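Local coordinates for protein arylamine n-acetyltransferase NAT (Mycobacterium tuberculosis, PDB 4BGF) that transfers an acetyl group, probably from acetyl-coenzyme A through a cysteine-type active site, to the amino nitrogen of arylamines, at residues 153-158 and 164-169; 77-82 and 88-93; 30-35 and 71-76. All coordinates share one frame; numbering follows the deposited sequence.

Interaction 1 (153-158 and 164-169)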
ATOM      1  N   PRO A 153       9.949  13.269   5.521  1.00 38.00           N
ATOM      2  CA  PRO A 153       9.338  14.151   4.519  1.00 33.81           C
ATOM      3  C   PRO A 153       9.498  13.624   3.092  1.00 39.65           C
ATOM      4  O   PRO A 153      10.475  12.940   2.750  1.00 32.41           O
ATOM      5  CB  PRO A 153      10.141  15.452   4.670  1.00 39.05           C
ATOM      6  CG  PRO A 153      10.844  15.328   5.951  1.00 40.83           C
ATOM      7  CD  PRO A 153      11.153  13.895   6.073  1.00 36.62           C
ATOM      8  N   TYR A 154       8.516  13.964   2.261  1.00 37.01           N
ATOM      9  CA  TYR A 154       8.462  13.519   0.881  1.00 34.04           C
ATOM     10  C   TYR A 154       8.519  14.706  -0.054  1.00 33.43           C
ATOM     11  O   TYR A 154       8.358  15.856   0.351  1.00 33.10           O
ATOM     12  CB  TYR A 154       7.187  12.700   0.620  1.00 27.66           C
ATOM     13  CG  TYR A 154       7.268  11.268   1.113  1.00 26.21           C
ATOM     14  CD1 TYR A 154       7.538  10.997   2.437  1.00 26.79           C
ATOM     15  CD2 TYR A 154       7.073  10.195   0.256  1.00 24.50           C
ATOM     16  CE1 TYR A 154       7.612   9.722   2.899  1.00 28.40           C
ATOM     17  CE2 TYR A 154       7.151   8.907   0.711  1.00 23.44           C
ATOM     18  CZ  TYR A 154       7.418   8.680   2.032  1.00 24.05           C
ATOM     19  OH  TYR A 154       7.503   7.417   2.520  1.00 23.24           O
ATOM     20  N   ARG A 155       8.770  14.392  -1.307  1.00 30.86           N
ATOM     21  CA  ARG A 155       8.912  15.393  -2.328  1.00 40.72           C
ATOM     22  C   ARG A 155       8.538  14.800  -3.700  1.00 41.54           C
ATOM     23  O   ARG A 155       8.759  13.614  -3.941  1.00 35.91           O
ATOM     24  CB  ARG A 155      10.355  15.888  -2.309  1.00 43.19           C
ATOM     25  CG  ARG A 155      10.732  16.805  -3.415  1.00 36.47           C
ATOM     26  CD  ARG A 155      12.140  17.325  -3.254  1.00 40.87           C
ATOM     27  NE  ARG A 155      13.148  16.380  -3.730  0.93 42.98           N
ATOM     28  CZ  ARG A 155      14.457  16.627  -3.789  0.93 41.64           C
ATOM     29  NH1 ARG A 155      14.950  17.782  -3.395  1.00 44.40           N
ATOM     30  NH2 ARG A 155      15.278  15.710  -4.245  1.00 46.82           N
ATOM     31  N   LEU A 156       7.949  15.632  -4.567  1.00 43.57           N
ATOM     32  CA  LEU A 156       7.686  15.307  -5.974  1.00 37.16           C
ATOM     33  C   LEU A 156       8.622  16.130  -6.834  1.00 38.20           C
ATOM     34  O   LEU A 156       8.877  17.286  -6.523  1.00 36.74           O
ATOM     35  CB  LEU A 156       6.261  15.673  -6.355  1.00 36.25           C
ATOM     36  CG  LEU A 156       5.154  14.748  -5.853  1.00 31.75           C
ATOM     37  CD1 LEU A 156       3.939  15.525  -5.413  1.00 34.11           C
ATOM     38  CD2 LEU A 156       4.777  13.768  -6.899  1.00 25.83           C
ATOM     39  N   GLU A 157       9.126  15.551  -7.913  1.00 36.85           N
ATOM     40  CA  GLU A 157      10.019  16.267  -8.814  1.00 35.19           C
ATOM     41  C   GLU A 157       9.515  16.023 -10.213  1.00 34.63           C
ATOM     42  O   GLU A 157       8.818  15.054 -10.467  1.00 34.59           O
ATOM     43  CB  GLU A 157      11.478  15.827  -8.638  1.00 36.44           C
ATOM     44  CG  GLU A 157      12.087  16.174  -7.235  1.00 58.15           C
ATOM     45  CD  GLU A 157      12.558  17.620  -7.061  1.00 59.78           C
ATOM     46  OE1 GLU A 157      11.880  18.529  -7.565  1.00 61.65           O
ATOM     47  OE2 GLU A 157      13.592  17.856  -6.387  1.00 62.24           O
ATOM     48  N   ASP A 158       9.789  16.957 -11.108  1.00 47.73           N
ATOM     49  CA  ASP A 158       9.360  16.835 -12.494  1.00 49.18           C
ATOM     50  C   ASP A 158      10.271  15.859 -13.210  1.00 52.93           C
ATOM     51  O   ASP A 158      11.447  15.717 -12.870  1.00 57.22           O
ATOM     52  CB  ASP A 158       9.420  18.197 -13.202  1.00 51.50           C
ATOM     53  CG  ASP A 158       8.051  18.725 -13.611  1.00 49.82           C
ATOM     54  OD1 ASP A 158       7.025  18.304 -13.058  1.00 44.88           O
ATOM     55  OD2 ASP A 158       8.008  19.602 -14.495  0.77 55.41           O
ATOM     56  N   VAL A 164       8.029  12.346 -10.202  1.00 33.72           N
ATOM     57  CA  VAL A 164       8.537  11.217  -9.424  1.00 33.36           C
ATOM     58  C   VAL A 164       8.318  11.522  -7.972  1.00 26.50           C
ATOM     59  O   VAL A 164       8.498  12.657  -7.526  1.00 29.23           O
ATOM     60  CB  VAL A 164      10.054  10.870  -9.680  1.00 28.77           C
ATOM     61  CG1 VAL A 164      10.265  10.350 -11.066  1.00 28.96           C
ATOM     62  CG2 VAL A 164      10.928  12.038  -9.468  1.00 31.44           C
ATOM     63  N   LEU A 165       7.934  10.492  -7.237  1.00 24.80           N
ATOM     64  CA  LEU A 165       7.756  10.602  -5.807  1.00 26.29           C
ATOM     65  C   LEU A 165       9.016  10.164  -5.064  1.00 25.43           C
ATOM     66  O   LEU A 165       9.456   9.042  -5.234  1.00 24.78           O
ATOM     67  CB  LEU A 165       6.562   9.767  -5.335  1.00 22.56           C
ATOM     68  CG  LEU A 165       6.330  10.029  -3.848  1.00 25.80           C
ATOM     69  CD1 LEU A 165       5.438  11.228  -3.671  1.00 36.71           C
ATOM     70  CD2 LEU A 165       5.737   8.863  -3.218  1.00 23.64           C
ATOM     71  N   GLN A 166       9.529  11.059  -4.212  1.00 27.02           N
ATOM     72  CA  GLN A 166      10.731  10.848  -3.394  1.00 28.28           C
ATOM     73  C   GLN A 166      10.454  10.868  -1.901  1.00 28.17           C
ATOM     74  O   GLN A 166       9.619  11.627  -1.443  1.00 44.37           O
ATOM     75  CB  GLN A 166      11.796  11.898  -3.731  1.00 30.90           C
ATOM     76  CG  GLN A 166      12.417  11.643  -5.093  1.00 31.45           C
ATOM     77  CD  GLN A 166      13.499  12.600  -5.494  0.82 34.28           C
ATOM     78  OE1 GLN A 166      13.479  13.767  -5.125  1.00 42.85           O
ATOM     79  NE2 GLN A 166      14.445  12.113  -6.288  0.09 35.25           N
ATOM     80  N   ALA A 167      11.150  10.003  -1.167  1.00 28.23           N
ATOM     81  CA  ALA A 167      11.168  10.007   0.303  1.00 28.68           C
ATOM     82  C   ALA A 167      12.571  10.267   0.850  1.00 36.25           C
ATOM     83  O   ALA A 167      13.556   9.767   0.303  1.00 33.92           O
ATOM     84  CB  ALA A 167      10.680   8.704   0.835  1.00 26.93           C
ATOM     85  N   MET A 168      12.645  11.040   1.934  1.00 37.44           N
ATOM     86  CA  MET A 168      13.897  11.325   2.615  1.00 42.40           C
ATOM     87  C   MET A 168      14.174  10.184   3.575  1.00 45.54           C
ATOM     88  O   MET A 168      13.617  10.143   4.654  1.00 48.57           O
ATOM     89  CB  MET A 168      13.763  12.641   3.372  1.00 45.16           C
ATOM     90  CG  MET A 168      14.937  13.021   4.248  1.00 50.20           C
ATOM     91  SD  MET A 168      16.509  12.913   3.403  1.00 54.19           S
ATOM     92  CE  MET A 168      16.442  14.243   2.222  1.00 47.41           C
ATOM     93  N   VAL A 169      15.008   9.238   3.159  1.00 46.44           N
ATOM     94  CA  VAL A 169      15.348   8.069   3.965  1.00 44.01           C
ATOM     95  C   VAL A 169      16.854   8.033   4.162  1.00 48.57           C
ATOM     96  O   VAL A 169      17.596   7.760   3.222  1.00 45.51           O
ATOM     97  CB  VAL A 169      14.936   6.741   3.266  1.00 39.82           C
ATOM     98  CG1 VAL A 169      15.080   5.567   4.217  1.00 39.40           C
ATOM     99  CG2 VAL A 169      13.519   6.805   2.747  1.00 35.01           C
TER
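Y154 and A167 face each other as a non-hydrogen-bonded pair of an antiparallel beta hairpin, strands 154-159 and 162-168. In the backbone, R155 N gives to Q166 O and Q166 N returns to R155 O (2.7 Å); E157 and V164 repeat the exchange, and M168 N to P153 O continues it.

Most apolar contacts gather on the buried side. A167 CB sits over one face of the Y154 ring, a CH-pi contact 3.6 Å from the centroid and displaced toward the rim, while L165 CD2 reaches the ring edge, 4.0 Å from Y154 CD2. L165 CD1 also meets L156 CG at 4.2 Å.

Polar contacts line the other. In the guanidinium plane of R155, NE (3.0 Å) and NH2 (2.8 Å) both donate to Q166 OE1, with guanidinium and amide nearly coplanar. A bend at chi3 (82°) turns the group, and E157 OE2 lies above its face.

Q166 NE2 bonds to T175 OG1 and Y154 OH to Q133 O. The hairpin thus has a largely apolar, buried face (Y154, L156, L165, A167) and a mixed, partly exposed one, where the two N-H bonds to Q166 OE1 fix the guanidinium's rotation and E157 OE2, by charge alone, probably stabilises its cation.

Interaction 2 (77-82 and 88-93)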
ATOM      1  N   MET A  77      -9.315   2.342  -0.487  1.00 17.76           N
ATOM      2  CA  MET A  77      -9.265   3.728  -0.106  1.00 17.43           C
ATOM      3  C   MET A  77     -10.043   4.622  -1.111  1.00 17.87           C
ATOM      4  O   MET A  77     -10.857   5.449  -0.699  1.00 31.61           O
ATOM      5  CB  MET A  77      -7.807   4.150   0.017  1.00 16.86           C
ATOM      6  CG  MET A  77      -7.606   5.586   0.424  1.00 17.74           C
ATOM      7  SD  MET A  77      -8.503   6.118   1.942  1.00 33.10           S
ATOM      8  CE  MET A  77      -7.639   5.311   3.316  1.00 27.99           C
ATOM      9  N   GLY A  78      -9.806   4.437  -2.411  1.00 17.86           N
ATOM     10  CA  GLY A  78     -10.516   5.162  -3.456  1.00 20.58           C
ATOM     11  C   GLY A  78     -12.046   5.112  -3.389  1.00 23.44           C
ATOM     12  O   GLY A  78     -12.717   6.110  -3.568  1.00 22.59           O
ATOM     13  N   TYR A  79     -12.601   3.940  -3.152  1.00 27.34           N
ATOM     14  CA  TYR A  79     -14.029   3.814  -2.933  1.00 26.20           C
ATOM     15  C   TYR A  79     -14.499   4.487  -1.655  1.00 29.21           C
ATOM     16  O   TYR A  79     -15.594   5.031  -1.624  1.00 33.22           O
ATOM     17  CB  TYR A  79     -14.404   2.347  -2.869  1.00 23.62           C
ATOM     18  CG  TYR A  79     -14.198   1.646  -4.171  1.00 21.84           C
ATOM     19  CD1 TYR A  79     -14.590   2.224  -5.365  1.00 23.60           C
ATOM     20  CD2 TYR A  79     -13.598   0.414  -4.212  1.00 25.45           C
ATOM     21  CE1 TYR A  79     -14.389   1.583  -6.556  1.00 22.66           C
ATOM     22  CE2 TYR A  79     -13.384  -0.232  -5.401  1.00 23.21           C
ATOM     23  CZ  TYR A  79     -13.779   0.357  -6.559  1.00 24.07           C
ATOM     24  OH  TYR A  79     -13.576  -0.305  -7.738  1.00 24.28           O
ATOM     25  N   VAL A  80     -13.700   4.423  -0.593  1.00 26.86           N
ATOM     26  CA  VAL A  80     -14.046   5.112   0.637  1.00 25.29           C
ATOM     27  C   VAL A  80     -14.091   6.639   0.468  1.00 23.33           C
ATOM     28  O   VAL A  80     -15.037   7.269   0.914  1.00 25.04           O
ATOM     29  CB  VAL A  80     -13.119   4.726   1.811  1.00 22.16           C
ATOM     30  CG1 VAL A  80     -13.365   5.618   3.006  1.00 23.74           C
ATOM     31  CG2 VAL A  80     -13.374   3.312   2.172  1.00 22.07           C
ATOM     32  N   LEU A  81     -13.086   7.224  -0.172  1.00 30.18           N
ATOM     33  CA  LEU A  81     -13.041   8.671  -0.370  1.00 31.53           C
ATOM     34  C   LEU A  81     -14.123   9.184  -1.301  1.00 29.87           C
ATOM     35  O   LEU A  81     -14.627  10.276  -1.119  1.00 30.00           O
ATOM     36  CB  LEU A  81     -11.683   9.105  -0.887  1.00 22.16           C
ATOM     37  CG  LEU A  81     -10.521   8.725   0.012  1.00 21.44           C
ATOM     38  CD1 LEU A  81      -9.275   9.237  -0.599  1.00 26.67           C
ATOM     39  CD2 LEU A  81     -10.701   9.303   1.389  1.00 22.91           C
ATOM     40  N   ALA A  82     -14.481   8.391  -2.292  1.00 28.64           N
ATOM     41  CA  ALA A  82     -15.553   8.756  -3.190  1.00 24.60           C
ATOM     42  C   ALA A  82     -16.885   8.744  -2.458  1.00 26.47           C
ATOM     43  O   ALA A  82     -17.655   9.663  -2.587  1.00 35.13           O
ATOM     44  CB  ALA A  82     -15.572   7.829  -4.340  1.00 23.57           C
ATOM     45  N   VAL A  88     -12.010  11.327  -6.739  1.00 28.93           N
ATOM     46  CA  VAL A  88     -10.902  10.382  -6.839  1.00 21.05           C
ATOM     47  C   VAL A  88     -10.557  10.011  -8.284  1.00 22.69           C
ATOM     48  O   VAL A  88     -11.369   9.446  -8.986  1.00 24.23           O
ATOM     49  CB  VAL A  88     -11.228   9.060  -6.068  1.00 27.78           C
ATOM     50  CG1 VAL A  88      -9.999   8.112  -6.013  1.00 24.88           C
ATOM     51  CG2 VAL A  88     -11.771   9.337  -4.672  1.00 21.06           C
ATOM     52  N   ARG A  89      -9.331  10.318  -8.697  1.00 26.38           N
ATOM     53  CA  ARG A  89      -8.785   9.904  -9.984  1.00 25.45           C
ATOM     54  C   ARG A  89      -7.687   8.873  -9.736  1.00 24.80           C
ATOM     55  O   ARG A  89      -6.747   9.141  -9.015  1.00 22.00           O
ATOM     56  CB  ARG A  89      -8.203  11.121 -10.694  1.00 30.47           C
ATOM     57  CG  ARG A  89      -9.243  12.177 -11.086  1.00 33.03           C
ATOM     58  CD  ARG A  89      -8.710  13.185 -12.059  1.00 40.16           C
ATOM     59  NE  ARG A  89      -7.777  14.142 -11.467  1.00 49.44           N
ATOM     60  CZ  ARG A  89      -8.132  15.274 -10.860  1.00 58.70           C
ATOM     61  NH1 ARG A  89      -9.412  15.609 -10.729  1.00 59.06           N
ATOM     62  NH2 ARG A  89      -7.198  16.082 -10.369  1.00 64.67           N
ATOM     63  N   ARG A  90      -7.791   7.692 -10.324  1.00 26.82           N
ATOM     64  CA  ARG A  90      -6.772   6.675 -10.096  1.00 22.07           C
ATOM     65  C   ARG A  90      -5.626   6.750 -11.121  1.00 21.91           C
ATOM     66  O   ARG A  90      -5.875   6.806 -12.328  1.00 16.91           O
ATOM     67  CB  ARG A  90      -7.431   5.315 -10.141  1.00 23.29           C
ATOM     68  CG  ARG A  90      -8.397   5.120  -9.032  1.00 21.13           C
ATOM     69  CD  ARG A  90      -9.322   3.984  -9.314  1.00 21.57           C
ATOM     70  NE  ARG A  90     -10.303   3.777  -8.252  1.00 22.71           N
ATOM     71  CZ  ARG A  90     -10.048   3.226  -7.072  1.00 17.66           C
ATOM     72  NH1 ARG A  90      -8.832   2.847  -6.739  1.00 20.67           N
ATOM     73  NH2 ARG A  90     -11.018   3.067  -6.213  1.00 16.48           N
ATOM     74  N   PHE A  91      -4.377   6.704 -10.621  1.00 19.78           N
ATOM     75  CA  PHE A  91      -3.159   6.828 -11.438  1.00 16.45           C
ATOM     76  C   PHE A  91      -2.377   5.526 -11.484  1.00 19.62           C
ATOM     77  O   PHE A  91      -2.468   4.719 -10.557  1.00 19.28           O
ATOM     78  CB  PHE A  91      -2.219   7.900 -10.857  1.00 17.17           C
ATOM     79  CG  PHE A  91      -2.821   9.282 -10.799  1.00 20.81           C
ATOM     80  CD1 PHE A  91      -3.704   9.727 -11.790  1.00 21.33           C
ATOM     81  CD2 PHE A  91      -2.521  10.132  -9.751  1.00 24.29           C
ATOM     82  CE1 PHE A  91      -4.257  10.992 -11.738  1.00 20.12           C
ATOM     83  CE2 PHE A  91      -3.075  11.399  -9.681  1.00 20.03           C
ATOM     84  CZ  PHE A  91      -3.950  11.823 -10.674  1.00 20.68           C
ATOM     85  N   ALA A  92      -1.615   5.323 -12.564  1.00 24.27           N
ATOM     86  CA  ALA A  92      -0.707   4.181 -12.697  1.00 20.77           C
ATOM     87  C   ALA A  92       0.732   4.623 -12.451  1.00 21.30           C
ATOM     88  O   ALA A  92       1.066   5.770 -12.700  1.00 22.76           O
ATOM     89  CB  ALA A  92      -0.826   3.589 -14.059  1.00 20.34           C
ATOM     90  N   ALA A  93       1.582   3.726 -11.968  1.00 23.85           N
ATOM     91  CA  ALA A  93       2.979   4.076 -11.705  1.00 22.88           C
ATOM     92  C   ALA A  93       3.974   2.916 -11.898  1.00 16.96           C
ATOM     93  O   ALA A  93       3.622   1.753 -11.741  1.00 18.78           O
ATOM     94  CB  ALA A  93       3.078   4.623 -10.301  1.00 24.68           C
TER
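R90 reaches from its strand over the Y79 ring on helix 70-83, a cation-pi contact in which R90 CZ stands 4.8 Å from the ring centroid and 16° off its normal. NH2 is the branch that touches: it lies over the middle of one face, 3.7 Å from Y79 CE1. Ring and guanidinium do not stack flat, since their planes are 58° apart.

The R90 chain runs fully extended from CG to NE, and only the last torsion, chi4 at -75°, turns the guanidinium aside. This length brings R90 NH2 up against G78, 3.5 Å from its CA, where the helix has no side chain. The group is held by the helix itself, since R90 NH1 bonds to N74 O and R90 NH2 to G75 O, one turn earlier.

V88 makes the second part of the contact, by van der Waals packing. Its CG1 is anti to the backbone N, which leaves CG2 beside the N and facing the helix. There V88 CG2 meets G78 O at 3.5 Å and two apolar partners, L81 CB at 3.8 Å and A82 CB at 4.1 Å. CG1 lies nearer G78 CA.

Helix 70-83 thus packs against one face of the sheet through strand 87-95, and residues 77-82 run nearly antiparallel to 88-93. L81 also touches V115 of strand 110-116, Y79 OH bonds to L52 O, and Q186 of helix 186-198 meets both Y79 and R90.

Interaction 3 (30-35 and 71-76)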
ATOM      1  N   THR A  30      -3.688   7.612   8.160  1.00 32.44           N
ATOM      2  CA  THR A  30      -2.929   7.134   9.322  1.00 31.28           C
ATOM      3  C   THR A  30      -3.497   5.846   9.916  1.00 26.08           C
ATOM      4  O   THR A  30      -2.784   4.894  10.111  1.00 24.55           O
ATOM      5  CB  THR A  30      -2.947   8.167  10.437  1.00 38.37           C
ATOM      6  OG1 THR A  30      -4.307   8.439  10.757  1.00 49.15           O
ATOM      7  CG2 THR A  30      -2.287   9.468  10.022  1.00 37.03           C
ATOM      8  N   VAL A  31      -4.793   5.838  10.213  1.00 28.12           N
ATOM      9  CA  VAL A  31      -5.451   4.677  10.797  1.00 25.48           C
ATOM     10  C   VAL A  31      -5.593   3.469   9.843  1.00 31.37           C
ATOM     11  O   VAL A  31      -5.581   2.328  10.278  1.00 34.33           O
ATOM     12  CB  VAL A  31      -6.830   5.093  11.321  1.00 42.87           C
ATOM     13  CG1 VAL A  31      -7.458   3.988  12.088  1.00 46.36           C
ATOM     14  CG2 VAL A  31      -6.704   6.266  12.250  1.00 43.97           C
ATOM     15  N   HIS A  32      -5.760   3.734   8.551  1.00 30.32           N
ATOM     16  CA  HIS A  32      -5.784   2.711   7.516  1.00 26.07           C
ATOM     17  C   HIS A  32      -4.451   2.012   7.505  1.00 26.52           C
ATOM     18  O   HIS A  32      -4.379   0.802   7.636  1.00 27.88           O
ATOM     19  CB  HIS A  32      -6.048   3.369   6.146  1.00 28.41           C
ATOM     20  CG  HIS A  32      -6.054   2.414   4.985  1.00 29.01           C
ATOM     21  ND1 HIS A  32      -7.212   2.053   4.329  1.00 26.05           N
ATOM     22  CD2 HIS A  32      -5.044   1.770   4.342  1.00 26.32           C
ATOM     23  CE1 HIS A  32      -6.920   1.215   3.353  1.00 23.18           C
ATOM     24  NE2 HIS A  32      -5.612   1.027   3.342  1.00 21.71           N
ATOM     25  N   SER A  33      -3.397   2.809   7.345  1.00 28.15           N
ATOM     26  CA  SER A  33      -1.996   2.337   7.298  1.00 26.62           C
ATOM     27  C   SER A  33      -1.610   1.488   8.493  1.00 20.63           C
ATOM     28  O   SER A  33      -0.797   0.570   8.407  1.00 20.26           O
ATOM     29  CB  SER A  33      -1.050   3.529   7.256  1.00 25.93           C
ATOM     30  OG  SER A  33      -1.174   4.207   6.037  1.00 30.59           O
ATOM     31  N   ARG A  34      -2.240   1.820   9.607  1.00 21.99           N
ATOM     32  CA  ARG A  34      -1.906   1.292  10.905  1.00 23.29           C
ATOM     33  C   ARG A  34      -2.515  -0.076  11.113  1.00 23.27           C
ATOM     34  O   ARG A  34      -1.940  -0.889  11.810  1.00 23.91           O
ATOM     35  CB  ARG A  34      -2.365   2.309  11.960  1.00 25.01           C
ATOM     36  CG  ARG A  34      -2.054   1.992  13.380  1.00 36.13           C
ATOM     37  CD  ARG A  34      -2.979   2.785  14.296  1.00 40.96           C
ATOM     38  NE  ARG A  34      -2.694   4.215  14.283  1.00 42.42           N
ATOM     39  CZ  ARG A  34      -3.505   5.161  14.754  1.00 43.02           C
ATOM     40  NH1 ARG A  34      -4.690   4.867  15.267  1.00 40.29           N
ATOM     41  NH2 ARG A  34      -3.109   6.423  14.704  1.00 45.92           N
ATOM     42  N   THR A  35      -3.626  -0.356  10.447  1.00 22.66           N
ATOM     43  CA  THR A  35      -4.411  -1.536  10.746  1.00 30.30           C
ATOM     44  C   THR A  35      -4.531  -2.527   9.597  1.00 32.06           C
ATOM     45  O   THR A  35      -4.518  -3.730   9.851  1.00 34.73           O
ATOM     46  CB  THR A  35      -5.819  -1.176  11.224  1.00 32.28           C
ATOM     47  OG1 THR A  35      -6.563  -0.676  10.121  1.00 40.43           O
ATOM     48  CG2 THR A  35      -5.786  -0.128  12.346  1.00 31.15           C
ATOM     49  N   PHE A  71      -3.394  -2.448  -5.476  1.00 18.15           N
ATOM     50  CA  PHE A  71      -4.659  -2.289  -6.193  1.00 19.42           C
ATOM     51  C   PHE A  71      -5.823  -2.511  -5.275  1.00 18.62           C
ATOM     52  O   PHE A  71      -6.909  -2.009  -5.493  1.00 18.16           O
ATOM     53  CB  PHE A  71      -4.755  -3.283  -7.353  1.00 23.48           C
ATOM     54  CG  PHE A  71      -3.799  -3.016  -8.456  1.00 12.61           C
ATOM     55  CD1 PHE A  71      -4.072  -2.059  -9.401  1.00 12.77           C
ATOM     56  CD2 PHE A  71      -2.631  -3.726  -8.546  1.00 12.62           C
ATOM     57  CE1 PHE A  71      -3.199  -1.817 -10.439  1.00 12.96           C
ATOM     58  CE2 PHE A  71      -1.754  -3.470  -9.560  1.00 16.37           C
ATOM     59  CZ  PHE A  71      -2.058  -2.500 -10.521  1.00 13.01           C
ATOM     60  N   GLU A  72      -5.569  -3.301  -4.245  1.00 18.40           N
ATOM     61  CA  GLU A  72      -6.549  -3.599  -3.230  1.00 21.64           C
ATOM     62  C   GLU A  72      -6.624  -2.481  -2.183  1.00 20.03           C
ATOM     63  O   GLU A  72      -7.711  -2.098  -1.737  1.00 20.89           O
ATOM     64  CB  GLU A  72      -6.208  -4.946  -2.580  1.00 22.64           C
ATOM     65  CG  GLU A  72      -6.123  -6.109  -3.585  1.00 15.78           C
ATOM     66  CD  GLU A  72      -5.647  -7.423  -2.967  1.00 14.47           C
ATOM     67  OE1 GLU A  72      -4.431  -7.589  -2.789  1.00 16.48           O
ATOM     68  OE2 GLU A  72      -6.489  -8.281  -2.646  1.00 20.68           O
ATOM     69  N   HIS A  73      -5.460  -1.968  -1.800  1.00 20.07           N
ATOM     70  CA  HIS A  73      -5.374  -0.933  -0.809  1.00 16.06           C
ATOM     71  C   HIS A  73      -5.926   0.307  -1.440  1.00 18.20           C
ATOM     72  O   HIS A  73      -6.867   0.872  -0.934  1.00 20.79           O
ATOM     73  CB  HIS A  73      -3.935  -0.705  -0.342  1.00 19.41           C
ATOM     74  CG  HIS A  73      -3.512  -1.538   0.845  1.00 22.23           C
ATOM     75  ND1 HIS A  73      -3.927  -1.278   2.133  1.00 24.78           N
ATOM     76  CD2 HIS A  73      -2.669  -2.591   0.941  1.00 14.24           C
ATOM     77  CE1 HIS A  73      -3.384  -2.145   2.966  1.00 15.53           C
ATOM     78  NE2 HIS A  73      -2.603  -2.950   2.273  1.00 15.58           N
ATOM     79  N   ASN A  74      -5.352   0.716  -2.564  1.00 20.62           N
ATOM     80  CA  ASN A  74      -5.704   1.996  -3.141  1.00 22.76           C
ATOM     81  C   ASN A  74      -7.015   1.951  -3.897  1.00 26.86           C
ATOM     82  O   ASN A  74      -7.614   2.988  -4.146  1.00 27.30           O
ATOM     83  CB  ASN A  74      -4.587   2.529  -4.026  1.00 21.26           C
ATOM     84  CG  ASN A  74      -3.480   3.143  -3.238  1.00 15.47           C
ATOM     85  OD1 ASN A  74      -3.682   3.634  -2.131  1.00 17.82           O
ATOM     86  ND2 ASN A  74      -2.309   3.138  -3.806  1.00 14.51           N
ATOM     87  N   GLY A  75      -7.438   0.736  -4.237  1.00 29.16           N
ATOM     88  CA  GLY A  75      -8.816   0.413  -4.603  1.00 20.01           C
ATOM     89  C   GLY A  75      -9.787   0.701  -3.466  1.00 22.20           C
ATOM     90  O   GLY A  75     -10.756   1.435  -3.658  1.00 27.02           O
ATOM     91  N   LEU A  76      -9.524   0.161  -2.279  1.00 22.34           N
ATOM     92  CA  LEU A  76     -10.466   0.317  -1.165  1.00 24.80           C
ATOM     93  C   LEU A  76     -10.476   1.738  -0.634  1.00 22.69           C
ATOM     94  O   LEU A  76     -11.518   2.272  -0.335  1.00 30.26           O
ATOM     95  CB  LEU A  76     -10.182  -0.658  -0.005  1.00 27.67           C
ATOM     96  CG  LEU A  76     -11.155  -0.584   1.189  1.00 26.04           C
ATOM     97  CD1 LEU A  76     -12.613  -0.931   0.800  1.00 20.75           C
ATOM     98  CD2 LEU A  76     -10.648  -1.483   2.315  1.00 25.73           C
TER
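The imidazole rings of H32 and H73 meet rim to rim: each presents an edge to the other, neither lies over the other's face, and their planes are turned 61° apart. The contact joins helix 22-35 to helix 70-83 in the N-terminal helical part of the arylamine N-acetyltransferase fold. H32 NE2 lies in the plane of the H73 ring at its ND1 edge, and H73 ND1 likewise lies near the plane of the H32 ring, so the two nitrogens share a hydrogen bond.

H32 holds its ring straight out from its helix, CG trans to the backbone N with chi1 at 178°, whereas H73 has CG anti to the carbonyl carbon and beside the backbone N, which brings ND1 toward H32. The helices themselves stay well apart here, with H32 CA and H73 CA 9.1 Å from each other, so these two side chains span the gap.

Each ring is anchored at its other nitrogen as well, H32 ND1 by Y8 OH and H73 NE2 by the carbonyl of P37. All four ring nitrogens of this buried pair therefore have a partner. Next along the helix, N74 ND2 bonds to D127 OD1, and N74 OD1 accepts from V128 N. D127 fits, with C70 and H110, the Cys-His-Asp triad known from this family.

The shared bond itself, H32 NE2 to H73 ND1, measures 3.1 Å with an angle of 155° at the hydrogen.

From the N terminus, interaction 3 comes first, closing the loop from helix 22-35 to helix 70-83. That same helix then carries interaction 2, which closes a short turn onto strand 87-95. Interaction 1 follows much later as the hairpin 154-168. The three loops lie in series, without nesting or crossing. Interactions 2 and 3 touch where R90 reaches the helix turn of 71-76, and M77 CE packs on H32 ND1. Interaction 1 lies about 20 Å from either, centre to centre, but joins interaction 2 through the sheet, with strand 173-179 between strands 87-95 and 162-168. Together they tie the helical part to the sheet and its far edge.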